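Ribokinase RBSK (Mycobacterium tuberculosis, PDB 3GO6) phosphorylates D-ribose at O-5 with ATP in a magnesium-dependent reaction, probably feeding D-ribose 5-phosphate into nucleotide and amino acid synthesis. Local coordinates at the interface of chains A and B. Residues are numbered along the deposited sequence; one frame, centred on the assembly and turned at random. Chains: chain A/B, Ribokinase RBSK.

The interface of chains A and B. Residues chain A 40-46; chain B 39, 117, 121-124.
Two donors of one residue grip OE1 of the A:Glu44 carboxylate, the best-held polar atom in this part of the ribokinase (PfkB family) homodimer interface. The backbone N of A:Arg41 reaches the anti lone pair of A:Glu44 OE1 at 2.8 Å. NE of the A:Arg41 guanidinium adds a hydrogen bond and salt bridge to the same oxygen, which lies in the guanidinium plane while the donor sits above the carboxylate plane. The doubly held carboxylate ties together the ends of the A:Arg41–A:Glu44 turn, and A:Glu44 itself then offers its backbone carbonyl to the other subunit. Parallel beta pairing between the chains follows, centred on A:Thr45 and B:Val124. B:Val124 N meets A:Glu44 O at 2.8 Å, almost straight at the hydrogen (176°) and close to the line of the carbonyl bond; B:Val124 O accepts from A:Val46 N, also at 2.8 Å and in the carbonyl plane.

Beside this ladder, A:Thr45 and B:Val124 run alongside each other with their tips in the same direction, A:Thr45 CG2 3.9 Å from B:Val124 CG1. B:Thr123 splits its two branches between the turn and the proline before it. B:Thr123 OG1, beside its own backbone N (chi1 -52°), accepts from A:Gly43 N at 3.2 Å, whereas B:Thr123 CG2, anti to that N, packs 3.6 Å from A:Pro40 CB. B:Leu39 passes at a slant across the A:Pro42 ring, bringing B:Leu39 CD1 within 3.9 Å of A:Pro42 CG. Bent at chi2 (-80°), B:Glu121 carries OE1 to 3.4 Å from A:Gly43 CA.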
ATOM      1  N   PRO A  40      -1.176   5.781  11.296  1.00 26.70           N
ATOM      2  CA  PRO A  40       0.141   6.438  11.342  1.00 27.32           C
ATOM      3  C   PRO A  40       0.022   7.968  11.367  1.00 27.87           C
ATOM      4  O   PRO A  40      -0.859   8.541  10.713  1.00 27.40           O
ATOM      5  CB  PRO A  40       0.822   5.987  10.036  1.00 27.32           C
ATOM      6  CG  PRO A  40       0.042   4.778   9.564  1.00 27.69           C
ATOM      7  CD  PRO A  40      -1.362   4.981  10.062  1.00 26.88           C
ATOM      8  N   ARG A  41       0.892   8.614  12.141  1.00 28.40           N
ATOM      9  CA  ARG A  41       0.975  10.069  12.168  1.00 29.35           C
ATOM     10  C   ARG A  41       2.146  10.489  11.295  1.00 29.00           C
ATOM     11  O   ARG A  41       3.008   9.675  11.007  1.00 28.79           O
ATOM     12  CB  ARG A  41       1.142  10.576  13.609  1.00 30.05           C
ATOM     13  CG  ARG A  41      -0.145  10.485  14.426  1.00 33.19           C
ATOM     14  CD  ARG A  41       0.141  10.497  15.932  1.00 38.12           C
ATOM     15  NE  ARG A  41       0.912   9.322  16.317  1.00 41.22           N
ATOM     16  CZ  ARG A  41       1.197   8.971  17.570  1.00 44.69           C
ATOM     17  NH1 ARG A  41       0.785   9.710  18.599  1.00 44.71           N
ATOM     18  NH2 ARG A  41       1.913   7.868  17.791  1.00 46.15           N
ATOM     19  N   PRO A  42       2.167  11.757  10.844  1.00 29.31           N
ATOM     20  CA  PRO A  42       3.254  12.189   9.973  1.00 29.43           C
ATOM     21  C   PRO A  42       4.637  11.882  10.554  1.00 29.58           C
ATOM     22  O   PRO A  42       4.870  12.094  11.751  1.00 29.26           O
ATOM     23  CB  PRO A  42       3.019  13.695   9.849  1.00 29.78           C
ATOM     24  CG  PRO A  42       1.553  13.842  10.013  1.00 29.58           C
ATOM     25  CD  PRO A  42       1.193  12.841  11.068  1.00 29.70           C
ATOM     26  N   GLY A  43       5.519  11.338   9.718  1.00 28.72           N
ATOM     27  CA  GLY A  43       6.875  10.997  10.132  1.00 28.83           C
ATOM     28  C   GLY A  43       7.041   9.628  10.748  1.00 28.91           C
ATOM     29  O   GLY A  43       8.161   9.159  10.929  1.00 29.48           O
ATOM     30  N   GLU A  44       5.928   8.975  11.063  1.00 29.14           N
ATOM     31  CA  GLU A  44       5.947   7.688  11.742  1.00 30.00           C
ATOM     32  C   GLU A  44       6.176   6.495  10.801  1.00 29.94           C
ATOM     33  O   GLU A  44       5.830   6.549   9.614  1.00 29.20           O
ATOM     34  CB  GLU A  44       4.611   7.505  12.460  1.00 30.24           C
ATOM     35  CG  GLU A  44       4.719   6.846  13.791  1.00 32.20           C
ATOM     36  CD  GLU A  44       3.362   6.578  14.452  1.00 32.62           C
ATOM     37  OE1 GLU A  44       2.375   7.316  14.198  1.00 30.44           O
ATOM     38  OE2 GLU A  44       3.308   5.596  15.238  1.00 36.60           O
ATOM     39  N   THR A  45       6.739   5.414  11.338  1.00 29.61           N
ATOM     40  CA  THR A  45       6.780   4.133  10.628  1.00 29.57           C
ATOM     41  C   THR A  45       5.943   3.141  11.402  1.00 29.68           C
ATOM     42  O   THR A  45       6.166   2.935  12.593  1.00 30.70           O
ATOM     43  CB  THR A  45       8.208   3.607  10.447  1.00 29.67           C
ATOM     44  OG1 THR A  45       8.972   4.579   9.733  1.00 30.89           O
ATOM     45  CG2 THR A  45       8.211   2.300   9.655  1.00 29.35           C
ATOM     46  N   VAL A  46       4.959   2.542  10.740  1.00 28.34           N
ATOM     47  CA  VAL A  46       4.021   1.664  11.406  1.00 27.99           C
ATOM     48  C   VAL A  46       4.023   0.286  10.757  1.00 28.08           C
ATOM     49  O   VAL A  46       4.070   0.164   9.523  1.00 26.75           O
ATOM     50  CB  VAL A  46       2.596   2.273  11.398  1.00 27.87           C
ATOM     51  CG1 VAL A  46       1.560   1.284  11.911  1.00 27.91           C
ATOM     52  CG2 VAL A  46       2.572   3.565  12.229  1.00 28.04           C
TER
ATOM     53  N   LEU B  39      -1.629  13.760   4.657  1.00 25.02           N
ATOM     54  CA  LEU B  39      -2.214  12.463   4.974  1.00 25.93           C
ATOM     55  C   LEU B  39      -3.734  12.589   5.129  1.00 25.39           C
ATOM     56  O   LEU B  39      -4.220  13.616   5.600  1.00 24.96           O
ATOM     57  CB  LEU B  39      -1.626  11.897   6.268  1.00 25.60           C
ATOM     58  CG  LEU B  39      -0.232  11.259   6.262  1.00 27.45           C
ATOM     59  CD1 LEU B  39       0.172  10.975   7.707  1.00 27.41           C
ATOM     60  CD2 LEU B  39      -0.171   9.962   5.433  1.00 28.26           C
ATOM     61  N   ASP B 117       4.512  14.039   2.128  1.00 27.43           N
ATOM     62  CA  ASP B 117       3.546  15.134   2.183  1.00 29.72           C
ATOM     63  C   ASP B 117       4.166  16.508   1.892  1.00 31.29           C
ATOM     64  O   ASP B 117       5.364  16.607   1.647  1.00 31.58           O
ATOM     65  CB  ASP B 117       2.758  15.110   3.509  1.00 29.86           C
ATOM     66  CG  ASP B 117       3.621  15.400   4.726  1.00 32.29           C
ATOM     67  OD1 ASP B 117       4.581  16.202   4.620  1.00 33.72           O
ATOM     68  OD2 ASP B 117       3.327  14.825   5.798  1.00 32.94           O
ATOM     69  N   GLU B 121       7.551  15.395   5.238  1.00 37.81           N
ATOM     70  CA  GLU B 121       7.577  14.269   6.174  1.00 37.15           C
ATOM     71  C   GLU B 121       7.290  12.975   5.405  1.00 35.45           C
ATOM     72  O   GLU B 121       6.442  12.957   4.502  1.00 35.02           O
ATOM     73  CB  GLU B 121       6.531  14.422   7.283  1.00 37.87           C
ATOM     74  CG  GLU B 121       6.729  15.592   8.239  1.00 40.91           C
ATOM     75  CD  GLU B 121       7.760  15.316   9.320  1.00 45.85           C
ATOM     76  OE1 GLU B 121       7.670  14.263   9.999  1.00 46.49           O
ATOM     77  OE2 GLU B 121       8.664  16.171   9.497  1.00 47.82           O
ATOM     78  N   ASN B 122       8.004  11.914   5.765  1.00 33.31           N
ATOM     79  CA  ASN B 122       7.760  10.577   5.228  1.00 31.07           C
ATOM     80  C   ASN B 122       7.061   9.713   6.241  1.00 29.28           C
ATOM     81  O   ASN B 122       7.603   9.469   7.322  1.00 28.85           O
ATOM     82  CB  ASN B 122       9.067   9.901   4.822  1.00 31.65           C
ATOM     83  CG  ASN B 122       9.487  10.262   3.429  1.00 32.78           C
ATOM     84  OD1 ASN B 122       9.297  11.396   2.985  1.00 35.09           O
ATOM     85  ND2 ASN B 122      10.063   9.300   2.719  1.00 34.73           N
ATOM     86  N   THR B 123       5.858   9.268   5.890  1.00 26.72           N
ATOM     87  CA  THR B 123       5.059   8.390   6.729  1.00 25.22           C
ATOM     88  C   THR B 123       5.028   7.026   6.093  1.00 24.51           C
ATOM     89  O   THR B 123       4.655   6.890   4.921  1.00 23.78           O
ATOM     90  CB  THR B 123       3.634   8.916   6.867  1.00 25.08           C
ATOM     91  OG1 THR B 123       3.685  10.282   7.290  1.00 26.52           O
ATOM     92  CG2 THR B 123       2.859   8.114   7.884  1.00 25.28           C
ATOM     93  N   VAL B 124       5.432   6.020   6.859  1.00 22.35           N
ATOM     94  CA  VAL B 124       5.700   4.704   6.299  1.00 21.42           C
ATOM     95  C   VAL B 124       4.811   3.666   6.958  1.00 21.18           C
ATOM     96  O   VAL B 124       4.691   3.633   8.197  1.00 21.26           O
ATOM     97  CB  VAL B 124       7.205   4.344   6.418  1.00 21.18           C
ATOM     98  CG1 VAL B 124       7.485   2.944   5.926  1.00 22.47           C
ATOM     99  CG2 VAL B 124       8.056   5.332   5.637  1.00 21.52           C
TER